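Local coordinates for 2L protein (Yaba-like disease virus, PDB 3IT8), which probably acts as a decoy that captures host tumour necrosis factor on a fold related to MHC class I molecules, at residues D[5-10]-D[67-72]; D[20-25]-D[30-35]; D[237-242]-D[265-270]. All coordinates share one frame; numbering follows the deposited sequence.

In the fold
From the N terminus, strand 2-10 opens contact 1, which closes at residues 67-72 of helix 61-82, 57 residues on from the end of segment 5-10. Within that long loop the chain folds back on itself in contact 2, the hairpin of strands 18-25 and 28-36. The two contacts touch: strands 2-10 and 18-25 are neighbours in one antiparallel sheet, and Tyr7 packs against Phe21. Contact 1 thus fixes a helix on the sheet, while contact 2 pairs two of the sheet's strands. Contact 3 follows in series, its centre about 32 Å from that of contact 1; it closes a loop of 22 intervening residues onto strand 263-271 of the Ig-like domain.

Contact 1 (D[5-10]-D[67-72]); sequences YNYTVT and NFWYSL. With NAG (2-acetamido-2-deoxy-beta-D-glucopyranose), chain M.
The hydroxyl of Tyr7 is gripped twice: it is hydrogen-bonded to the backbone O of Tyr64, in an earlier turn of helix 61-82, and it accepts from a water whose oxygen lies 2.9 Å from Tyr7 OH. The same water takes the indole N-H of Trp69, with NE1 2.8 Å from the water oxygen. It sits in the plane of the indole at its edge, the place toward which that N-H points. A single water therefore joins the phenol to the indole.

Beside this polar link the two rings meet as an edge-to-face pair, the Trp69 edge turned toward the face of Tyr7. The phenol and five-membered ring centroids are 4.5 Å apart and the planes make 50°. Trp69 CG stands above the Tyr7 face, offset toward its rim, and CD1 is 3.5 Å from Tyr7 CE2. Tyr7 leaves the strand on the helix side, and chi1 of -64°, with CG opposite the carbonyl carbon, swings the ring against Trp69.

Two residues on, Val9 uses one branch, its CG1 lying 3.9 Å from Tyr70 CD1. A beta-branched residue suits a strand and offers a compact apolar branch here, while Tyr70 OH is hydrogen-bonded to Tyr17 O. Thr8 points from the strand's other side, as does Asn6, whose ND2 is covalently joined to C1 of the N-acetylglucosamine.

This is a helix seated on the sheet of an MHC-like platform. Trp69 also touches Leu93 of strand 90-100 and Tyr154 and Leu155 of helix 148-174; it thus joins the two helices, in what probably corresponds to the groove region of an MHC molecule. Large rings with one polar atom each can fill such a buried layer while their OH and N-H groups remain hydrogen-bonded, and the sugar is kept to the opposite side of the sheet.

Contact 2 (D[20-25]-D[30-35]); sequences VFYDHY and VTKISY. With NAG (2-acetamido-2-deoxy-beta-D-glucopyranose), chain M.
Phe21 and Ile33 face each other as a hydrogen-bonded pair in an antiparallel beta hairpin, where the axes of segments 20-25 and 30-35 approach to 4.5 Å. Their backbones exchange two bonds, Phe21 N to Ile33 O (2.7 Å) and Ile33 N to Phe21 O (3.0 Å). At Asp23 the ladder carries a classic beta bulge: Val30 and Thr31 both face it; Asp23 N donates to Thr31 O, and Asp23 O receives Val30 N at 2.7 Å and, weakly, Thr31 N.

Apolar contacts line the face turned to the helices, where the Phe21 and Ile33 CB atoms are 4.0 Å apart and both side chains reach Phe66 of helix 61-82. Asp23 is also on this buried face, where the hydroxyls of Tyr64 and Tyr170, one from each helix of the MHC-like platform, bond its OD2 and so satisfy an otherwise costly buried acid.

On the other face, nearer the glycan of Asn6, Tyr22 and Lys32 lie alongside, pointing the same way. Lys32 is fully extended, CG opposite its backbone N (chi1 177°), which carries its methylenes along the phenol: CG is 3.7 Å from Tyr22 CE2, and CE is 3.7 Å from Tyr22 OH.

Contact 3 (D[237-242]-D[265-270]); sequences WGRKSN and LTDLVR
Arg239 reaches across to Asp267 and meets one carboxylate oxygen with two of its nitrogens. Arg239 NH2 lies 3.4 Å from Asp267 OD1 and NE lies 3.5 Å from that same oxygen. Both hydrogen bonds are long and weak, each with an N-H...O angle of 146°, but together they make a salt bridge. OD1 comes in at the edge of the guanidinium, near its plane, and the carboxylate is turned only 17° from that plane. The two groups are therefore nearly coplanar without pairing two nitrogens with two oxygens.

Arginine suits the place because its long chain can span a gap that the backbones leave wide; the nearest CA atoms, those of Arg239 and Val269, are 8.9 Å apart. The chain is bent at chi2 and chi3, which brings NE and NH2 round to the acid. On the strand, the CB of Asp267 points toward the loop, and an aspartate is long enough here because the arginine covers most of the distance. Its second oxygen has a stronger partner, for OD2 accepts from the indole NE1 of Trp216. That bond would steady the carboxylate and leave OD1 to the arginine.

The setting is an Ig-like domain, a sandwich of two antiparallel sheets. Asp267 is on strand 263-271 of one sheet and Trp216 on strand 213-218 of the other, so the acid is shared between the inside of the sandwich and the surface loop that carries Arg239.

Further out, Asp267 is joined by backbone hydrogen bonding to Cys202, whose disulfide to Cys281 crosses between the sheets. At the far end of the loop segment, Asn242 O accepts from Arg119 NH2 of strand 115-121 in the MHC-like platform.

Contact 1 (D[5-10]-D[67-72])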
loop_
_atom_site.group_PDB
_atom_site.type_symbol
_atom_site.label_atom_id
_atom_site.label_comp_id
_atom_site.label_asym_id
_atom_site.label_seq_id
_atom_site.Cartn_x
_atom_site.Cartn_y
_atom_site.Cartn_z
ATOM N N TYR D 5 15.439 20.558 29.408
ATOM C CA TYR D 5 15.752 19.912 30.685
ATOM C C TYR D 5 17.211 20.234 31.032
ATOM O O TYR D 5 18.111 20.053 30.205
ATOM C CB TYR D 5 15.575 18.402 30.574
ATOM C CG TYR D 5 14.137 17.933 30.590
ATOM C CD1 TYR D 5 13.080 18.843 30.558
ATOM C CD2 TYR D 5 13.826 16.574 30.621
ATOM C CE1 TYR D 5 11.744 18.413 30.553
ATOM C CE2 TYR D 5 12.495 16.132 30.610
ATOM C CZ TYR D 5 11.465 17.055 30.574
ATOM O OH TYR D 5 10.162 16.623 30.544
ATOM N N ASN D 6 17.453 20.712 32.244
ATOM C CA ASN D 6 18.801 21.087 32.670
ATOM C C ASN D 6 19.118 20.434 34.007
ATOM O O ASN D 6 18.472 20.723 35.007
ATOM C CB ASN D 6 18.884 22.629 32.786
ATOM C CG ASN D 6 20.264 23.144 33.201
ATOM O OD1 ASN D 6 21.188 22.374 33.483
ATOM N ND2 ASN D 6 20.374 24.474 33.241
ATOM N N TYR D 7 20.086 19.530 34.017
ATOM C CA TYR D 7 20.507 18.887 35.251
ATOM C C TYR D 7 21.890 19.447 35.570
ATOM O O TYR D 7 22.770 19.438 34.707
ATOM C CB TYR D 7 20.643 17.374 35.092
ATOM C CG TYR D 7 19.376 16.632 34.774
ATOM C CD1 TYR D 7 18.911 16.543 33.467
ATOM C CD2 TYR D 7 18.680 15.951 35.768
ATOM C CE1 TYR D 7 17.789 15.782 33.152
ATOM C CE2 TYR D 7 17.558 15.194 35.468
ATOM C CZ TYR D 7 17.119 15.107 34.149
ATOM O OH TYR D 7 16.032 14.324 33.811
ATOM N N THR D 8 22.098 19.914 36.799
ATOM C CA THR D 8 23.401 20.452 37.143
ATOM C C THR D 8 23.924 20.118 38.535
ATOM O O THR D 8 23.240 20.362 39.529
ATOM C CB THR D 8 23.396 21.979 37.003
ATOM O OG1 THR D 8 22.894 22.341 35.710
ATOM C CG2 THR D 8 24.805 22.530 37.167
ATOM N N VAL D 9 25.125 19.544 38.612
ATOM C CA VAL D 9 25.734 19.294 39.914
ATOM C C VAL D 9 26.936 20.262 40.008
ATOM O O VAL D 9 27.672 20.468 39.031
ATOM C CB VAL D 9 26.194 17.834 40.094
ATOM C CG1 VAL D 9 25.070 16.908 39.730
ATOM C CG2 VAL D 9 27.407 17.560 39.264
ATOM N N THR D 10 27.116 20.870 41.175
ATOM C CA THR D 10 28.207 21.814 41.384
ATOM C C THR D 10 29.026 21.463 42.613
ATOM O O THR D 10 28.492 20.913 43.577
ATOM C CB THR D 10 27.659 23.212 41.583
ATOM O OG1 THR D 10 26.505 23.385 40.759
ATOM C CG2 THR D 10 28.687 24.237 41.182
ATOM N N ASN D 67 17.403 11.398 41.015
ATOM C CA ASN D 67 18.366 10.702 41.850
ATOM C C ASN D 67 19.371 9.993 40.966
ATOM O O ASN D 67 20.567 10.042 41.238
ATOM C CB ASN D 67 17.670 9.698 42.767
ATOM C CG ASN D 67 16.620 10.345 43.643
ATOM O OD1 ASN D 67 16.767 11.487 44.054
ATOM N ND2 ASN D 67 15.559 9.614 43.944
ATOM N N PHE D 68 18.896 9.348 39.898
ATOM C CA PHE D 68 19.797 8.639 38.992
ATOM C C PHE D 68 20.852 9.574 38.419
ATOM O O PHE D 68 22.051 9.321 38.534
ATOM C CB PHE D 68 19.030 8.003 37.845
ATOM C CG PHE D 68 19.911 7.539 36.724
ATOM C CD1 PHE D 68 20.517 6.292 36.771
ATOM C CD2 PHE D 68 20.163 8.372 35.622
ATOM C CE1 PHE D 68 21.362 5.865 35.752
ATOM C CE2 PHE D 68 21.011 7.958 34.594
ATOM C CZ PHE D 68 21.613 6.694 34.661
ATOM N N TRP D 69 20.401 10.661 37.801
ATOM C CA TRP D 69 21.317 11.614 37.200
ATOM C C TRP D 69 22.221 12.320 38.205
ATOM O O TRP D 69 23.432 12.433 38.003
ATOM C CB TRP D 69 20.536 12.642 36.380
ATOM C CG TRP D 69 19.982 12.072 35.108
ATOM C CD1 TRP D 69 18.663 11.934 34.767
ATOM C CD2 TRP D 69 20.737 11.515 34.020
ATOM N NE1 TRP D 69 18.549 11.326 33.540
ATOM C CE2 TRP D 69 19.806 11.057 33.056
ATOM C CE3 TRP D 69 22.114 11.358 33.766
ATOM C CZ2 TRP D 69 20.209 10.450 31.849
ATOM C CZ3 TRP D 69 22.512 10.754 32.569
ATOM C CH2 TRP D 69 21.558 10.310 31.627
ATOM N N TYR D 70 21.646 12.805 39.293
ATOM C CA TYR D 70 22.457 13.484 40.288
ATOM C C TYR D 70 23.650 12.614 40.664
ATOM O O TYR D 70 24.803 13.038 40.612
ATOM C CB TYR D 70 21.647 13.770 41.546
ATOM C CG TYR D 70 22.521 14.262 42.662
ATOM C CD1 TYR D 70 22.974 15.580 42.685
ATOM C CD2 TYR D 70 22.970 13.389 43.653
ATOM C CE1 TYR D 70 23.853 16.020 43.661
ATOM C CE2 TYR D 70 23.851 13.805 44.631
ATOM C CZ TYR D 70 24.293 15.130 44.630
ATOM O OH TYR D 70 25.188 15.577 45.576
ATOM N N SER D 71 23.355 11.384 41.048
ATOM C CA SER D 71 24.386 10.456 41.451
ATOM C C SER D 71 25.422 10.174 40.358
ATOM O O SER D 71 26.623 10.267 40.594
ATOM C CB SER D 71 23.738 9.155 41.905
ATOM O OG SER D 71 24.733 8.187 42.150
ATOM N N LEU D 72 24.955 9.836 39.162
ATOM C CA LEU D 72 25.853 9.520 38.072
ATOM C C LEU D 72 26.640 10.733 37.627
ATOM O O LEU D 72 27.762 10.603 37.171
ATOM C CB LEU D 72 25.070 8.938 36.896
ATOM C CG LEU D 72 25.932 8.550 35.699
ATOM C CD1 LEU D 72 27.065 7.623 36.118
ATOM C CD2 LEU D 72 25.046 7.902 34.666
HETATM C C1 NAG M . 21.528 25.138 33.831
HETATM C C2 NAG M . 21.894 26.365 32.993
HETATM C C3 NAG M . 23.110 27.078 33.621
HETATM C C4 NAG M . 22.793 27.459 35.076
HETATM C C5 NAG M . 22.414 26.163 35.814
HETATM C C6 NAG M . 22.072 26.380 37.278
HETATM C C7 NAG M . 21.281 26.117 30.671
HETATM C C8 NAG M . 21.773 26.045 29.240
HETATM N N2 NAG M . 22.185 25.948 31.635
HETATM O O3 NAG M . 23.443 28.242 32.879
HETATM O O4 NAG M . 23.916 28.108 35.697
HETATM O O5 NAG M . 21.262 25.544 35.178
HETATM O O6 NAG M . 20.760 26.903 37.434
HETATM O O7 NAG M . 20.093 26.323 30.895
HETATM O O HOH W 1 15.895 11.644 32.764
#

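Contact 2 (D[20-25]-D[30-35])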
loop_
_atom_site.group_PDB
_atom_site.type_symbol
_atom_site.label_atom_id
_atom_site.label_comp_id
_atom_site.label_asym_id
_atom_site.label_seq_id
_atom_site.Cartn_x
_atom_site.Cartn_y
_atom_site.Cartn_z
ATOM N N VAL D 20 20.735 20.434 40.964
ATOM C CA VAL D 20 19.476 21.069 40.615
ATOM C C VAL D 20 19.039 20.589 39.262
ATOM O O VAL D 20 19.844 20.142 38.434
ATOM C CB VAL D 20 19.563 22.600 40.507
ATOM C CG1 VAL D 20 19.427 23.219 41.870
ATOM C CG2 VAL D 20 20.871 22.999 39.851
ATOM N N PHE D 21 17.742 20.701 39.047
ATOM C CA PHE D 21 17.138 20.322 37.794
ATOM C C PHE D 21 16.067 21.341 37.444
ATOM O O PHE D 21 15.290 21.757 38.298
ATOM C CB PHE D 21 16.491 18.956 37.899
ATOM C CG PHE D 21 15.610 18.651 36.743
ATOM C CD1 PHE D 21 16.159 18.276 35.520
ATOM C CD2 PHE D 21 14.228 18.819 36.845
ATOM C CE1 PHE D 21 15.345 18.077 34.413
ATOM C CE2 PHE D 21 13.405 18.623 35.749
ATOM C CZ PHE D 21 13.963 18.252 34.527
ATOM N N TYR D 22 16.031 21.746 36.182
ATOM C CA TYR D 22 15.028 22.698 35.734
ATOM C C TYR D 22 14.334 22.168 34.501
ATOM O O TYR D 22 14.970 21.630 33.601
ATOM C CB TYR D 22 15.647 24.063 35.396
ATOM C CG TYR D 22 16.207 24.819 36.577
ATOM C CD1 TYR D 22 17.585 24.897 36.786
ATOM C CD2 TYR D 22 15.362 25.451 37.492
ATOM C CE1 TYR D 22 18.110 25.587 37.875
ATOM C CE2 TYR D 22 15.877 26.141 38.589
ATOM C CZ TYR D 22 17.252 26.208 38.772
ATOM O OH TYR D 22 17.778 26.916 39.832
ATOM N N ASP D 23 13.016 22.316 34.480
ATOM C CA ASP D 23 12.182 21.912 33.354
ATOM C C ASP D 23 11.565 23.215 32.821
ATOM O O ASP D 23 10.771 23.861 33.505
ATOM C CB ASP D 23 11.076 20.981 33.833
ATOM C CG ASP D 23 10.239 20.437 32.694
ATOM O OD1 ASP D 23 10.076 21.141 31.682
ATOM O OD2 ASP D 23 9.720 19.308 32.810
ATOM N N HIS D 24 11.936 23.611 31.610
ATOM C CA HIS D 24 11.408 24.843 31.022
ATOM C C HIS D 24 10.649 24.624 29.720
ATOM O O HIS D 24 11.170 24.019 28.773
ATOM C CB HIS D 24 12.537 25.829 30.737
ATOM C CG HIS D 24 13.090 26.495 31.952
ATOM N ND1 HIS D 24 12.413 27.483 32.628
ATOM C CD2 HIS D 24 14.275 26.345 32.589
ATOM C CE1 HIS D 24 13.156 27.919 33.628
ATOM N NE2 HIS D 24 14.291 27.245 33.625
ATOM N N TYR D 25 9.410 25.103 29.679
ATOM C CA TYR D 25 8.594 25.043 28.460
ATOM C C TYR D 25 8.660 26.488 27.956
ATOM O O TYR D 25 8.129 27.389 28.605
ATOM C CB TYR D 25 7.157 24.680 28.773
ATOM C CG TYR D 25 6.313 24.708 27.541
ATOM C CD1 TYR D 25 6.494 23.764 26.531
ATOM C CD2 TYR D 25 5.376 25.716 27.340
ATOM C CE1 TYR D 25 5.764 23.825 25.345
ATOM C CE2 TYR D 25 4.639 25.787 26.156
ATOM C CZ TYR D 25 4.842 24.838 25.167
ATOM O OH TYR D 25 4.124 24.909 23.997
ATOM N N VAL D 30 8.681 25.041 34.681
ATOM C CA VAL D 30 7.647 24.058 34.943
ATOM C C VAL D 30 7.948 23.251 36.204
ATOM O O VAL D 30 7.045 22.941 36.981
ATOM C CB VAL D 30 7.514 23.084 33.776
ATOM C CG1 VAL D 30 6.460 22.038 34.087
ATOM C CG2 VAL D 30 7.161 23.833 32.526
ATOM N N THR D 31 9.220 22.907 36.400
ATOM C CA THR D 31 9.628 22.130 37.557
ATOM C C THR D 31 11.035 22.442 37.999
ATOM O O THR D 31 11.920 22.627 37.168
ATOM C CB THR D 31 9.597 20.641 37.246
ATOM O OG1 THR D 31 8.250 20.230 37.053
ATOM C CG2 THR D 31 10.190 19.843 38.367
ATOM N N LYS D 32 11.232 22.509 39.311
ATOM C CA LYS D 32 12.559 22.713 39.861
ATOM C C LYS D 32 12.756 21.629 40.888
ATOM O O LYS D 32 11.862 21.359 41.697
ATOM C CB LYS D 32 12.718 24.060 40.546
ATOM C CG LYS D 32 14.099 24.206 41.163
ATOM C CD LYS D 32 14.272 25.505 41.916
ATOM C CE LYS D 32 15.641 25.575 42.551
ATOM N NZ LYS D 32 15.793 26.792 43.391
ATOM N N ILE D 33 13.917 20.992 40.840
ATOM C CA ILE D 33 14.249 19.939 41.781
ATOM C C ILE D 33 15.671 20.157 42.268
ATOM O O ILE D 33 16.550 20.539 41.493
ATOM C CB ILE D 33 14.140 18.552 41.122
ATOM C CG1 ILE D 33 12.669 18.236 40.827
ATOM C CG2 ILE D 33 14.773 17.482 42.037
ATOM C CD1 ILE D 33 12.479 16.971 39.997
ATOM N N SER D 34 15.897 19.946 43.558
ATOM C CA SER D 34 17.235 20.108 44.110
ATOM C C SER D 34 17.549 18.966 45.065
ATOM O O SER D 34 16.651 18.378 45.670
ATOM C CB SER D 34 17.365 21.456 44.804
ATOM O OG SER D 34 16.260 21.677 45.640
ATOM N N TYR D 35 18.832 18.641 45.166
ATOM C CA TYR D 35 19.288 17.555 46.005
ATOM C C TYR D 35 19.285 17.952 47.467
ATOM O O TYR D 35 19.954 18.904 47.845
ATOM C CB TYR D 35 20.692 17.148 45.589
ATOM C CG TYR D 35 21.183 15.937 46.315
ATOM C CD1 TYR D 35 20.649 14.684 46.046
ATOM C CD2 TYR D 35 22.186 16.040 47.281
ATOM C CE1 TYR D 35 21.106 13.553 46.720
ATOM C CE2 TYR D 35 22.652 14.911 47.963
ATOM C CZ TYR D 35 22.109 13.674 47.676
ATOM O OH TYR D 35 22.569 12.557 48.337
HETATM C C1 NAG M . 21.528 25.138 33.831
HETATM C C2 NAG M . 21.894 26.365 32.993
HETATM C C3 NAG M . 23.110 27.078 33.621
HETATM C C4 NAG M . 22.793 27.459 35.076
HETATM C C5 NAG M . 22.414 26.163 35.814
HETATM C C6 NAG M . 22.072 26.380 37.278
HETATM C C7 NAG M . 21.281 26.117 30.671
HETATM C C8 NAG M . 21.773 26.045 29.240
HETATM N N2 NAG M . 22.185 25.948 31.635
HETATM O O3 NAG M . 23.443 28.242 32.879
HETATM O O4 NAG M . 23.916 28.108 35.697
HETATM O O5 NAG M . 21.262 25.544 35.178
HETATM O O6 NAG M . 20.760 26.903 37.434
HETATM O O7 NAG M . 20.093 26.323 30.895
#

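Contact 3 (D[237-242]-D[265-270])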
loop_
_atom_site.group_PDB
_atom_site.type_symbol
_atom_site.label_atom_id
_atom_site.label_comp_id
_atom_site.label_asym_id
_atom_site.label_seq_id
_atom_site.Cartn_x
_atom_site.Cartn_y
_atom_site.Cartn_z
ATOM N N TRP D 237 25.040 28.623 3.982
ATOM C CA TRP D 237 25.950 29.513 4.716
ATOM C C TRP D 237 25.917 29.248 6.221
ATOM O O TRP D 237 25.401 30.071 6.977
ATOM C CB TRP D 237 25.552 30.978 4.489
ATOM C CG TRP D 237 26.301 31.701 3.418
ATOM C CD1 TRP D 237 26.032 32.954 2.942
ATOM C CD2 TRP D 237 27.463 31.243 2.708
ATOM N NE1 TRP D 237 26.950 33.305 1.983
ATOM C CE2 TRP D 237 27.840 32.275 1.819
ATOM C CE3 TRP D 237 28.224 30.061 2.738
ATOM C CZ2 TRP D 237 28.948 32.161 0.964
ATOM C CZ3 TRP D 237 29.324 29.949 1.890
ATOM C CH2 TRP D 237 29.674 30.995 1.014
ATOM N N GLY D 238 26.460 28.117 6.660
ATOM C CA GLY D 238 26.450 27.805 8.080
ATOM C C GLY D 238 27.225 28.788 8.943
ATOM O O GLY D 238 28.129 29.467 8.454
ATOM N N ARG D 239 26.857 28.880 10.222
ATOM C CA ARG D 239 27.532 29.771 11.167
ATOM C C ARG D 239 28.629 28.937 11.822
ATOM O O ARG D 239 28.671 27.723 11.638
ATOM C CB ARG D 239 26.537 30.280 12.221
ATOM C CG ARG D 239 25.346 31.055 11.642
ATOM C CD ARG D 239 25.539 32.584 11.669
ATOM N NE ARG D 239 25.009 33.210 12.888
ATOM C CZ ARG D 239 25.597 33.175 14.087
ATOM N NH1 ARG D 239 26.756 32.548 14.255
ATOM N NH2 ARG D 239 25.015 33.764 15.127
ATOM N N LYS D 240 29.526 29.572 12.568
ATOM C CA LYS D 240 30.602 28.827 13.225
ATOM C C LYS D 240 30.426 28.839 14.742
ATOM O O LYS D 240 30.500 29.892 15.374
ATOM C CB LYS D 240 31.969 29.418 12.866
ATOM C CG LYS D 240 33.132 28.683 13.506
ATOM C CD LYS D 240 34.439 29.433 13.339
ATOM C CE LYS D 240 35.555 28.759 14.135
ATOM N NZ LYS D 240 36.818 29.555 14.140
ATOM N N SER D 241 30.196 27.661 15.318
ATOM C CA SER D 241 30.000 27.535 16.761
ATOM C C SER D 241 30.152 26.083 17.168
ATOM O O SER D 241 29.988 25.200 16.342
ATOM C CB SER D 241 28.602 28.034 17.155
ATOM O OG SER D 241 28.362 27.860 18.538
ATOM N N ASN D 242 30.483 25.834 18.431
ATOM C CA ASN D 242 30.621 24.461 18.903
ATOM C C ASN D 242 29.240 23.850 19.073
ATOM O O ASN D 242 29.083 22.632 19.151
ATOM C CB ASN D 242 31.362 24.419 20.229
ATOM C CG ASN D 242 32.811 24.744 20.077
ATOM O OD1 ASN D 242 33.487 24.185 19.216
ATOM N ND2 ASN D 242 33.312 25.648 20.915
ATOM N N LEU D 265 15.609 39.978 18.405
ATOM C CA LEU D 265 16.847 39.369 17.946
ATOM C C LEU D 265 17.552 40.173 16.860
ATOM O O LEU D 265 16.913 40.876 16.066
ATOM C CB LEU D 265 16.536 37.979 17.407
ATOM C CG LEU D 265 17.480 37.459 16.326
ATOM C CD1 LEU D 265 18.771 36.978 16.965
ATOM C CD2 LEU D 265 16.813 36.343 15.561
ATOM N N THR D 266 18.874 40.048 16.825
ATOM C CA THR D 266 19.685 40.728 15.825
ATOM C C THR D 266 20.741 39.775 15.318
ATOM O O THR D 266 21.622 39.397 16.072
ATOM C CB THR D 266 20.395 41.954 16.411
ATOM O OG1 THR D 266 19.433 42.983 16.651
ATOM C CG2 THR D 266 21.450 42.472 15.454
ATOM N N ASP D 267 20.660 39.383 14.049
ATOM C CA ASP D 267 21.642 38.461 13.492
ATOM C C ASP D 267 22.457 39.126 12.396
ATOM O O ASP D 267 21.906 39.625 11.420
ATOM C CB ASP D 267 20.953 37.212 12.947
ATOM C CG ASP D 267 21.932 36.096 12.665
ATOM O OD1 ASP D 267 22.746 35.786 13.559
ATOM O OD2 ASP D 267 21.896 35.521 11.562
ATOM N N LEU D 268 23.774 39.119 12.560
ATOM C CA LEU D 268 24.678 39.751 11.602
ATOM C C LEU D 268 25.409 38.733 10.722
ATOM O O LEU D 268 25.604 37.590 11.123
ATOM C CB LEU D 268 25.699 40.603 12.360
ATOM C CG LEU D 268 26.388 41.729 11.591
ATOM C CD1 LEU D 268 25.343 42.769 11.210
ATOM C CD2 LEU D 268 27.477 42.355 12.440
ATOM N N VAL D 269 25.816 39.150 9.525
ATOM C CA VAL D 269 26.520 38.261 8.605
ATOM C C VAL D 269 27.583 38.988 7.796
ATOM O O VAL D 269 27.349 40.081 7.271
ATOM C CB VAL D 269 25.539 37.582 7.628
ATOM C CG1 VAL D 269 26.296 36.837 6.541
ATOM C CG2 VAL D 269 24.674 36.613 8.381
ATOM N N ARG D 270 28.752 38.364 7.694
ATOM C CA ARG D 270 29.884 38.922 6.957
ATOM C C ARG D 270 29.729 38.620 5.467
ATOM O O ARG D 270 30.037 37.518 5.020
ATOM C CB ARG D 270 31.180 38.299 7.477
ATOM C CG ARG D 270 32.242 39.290 7.903
ATOM C CD ARG D 270 32.980 39.867 6.717
ATOM N NE ARG D 270 34.114 40.679 7.151
ATOM C CZ ARG D 270 35.025 41.197 6.334
ATOM N NH1 ARG D 270 34.942 40.989 5.025
ATOM N NH2 ARG D 270 36.027 41.917 6.826
#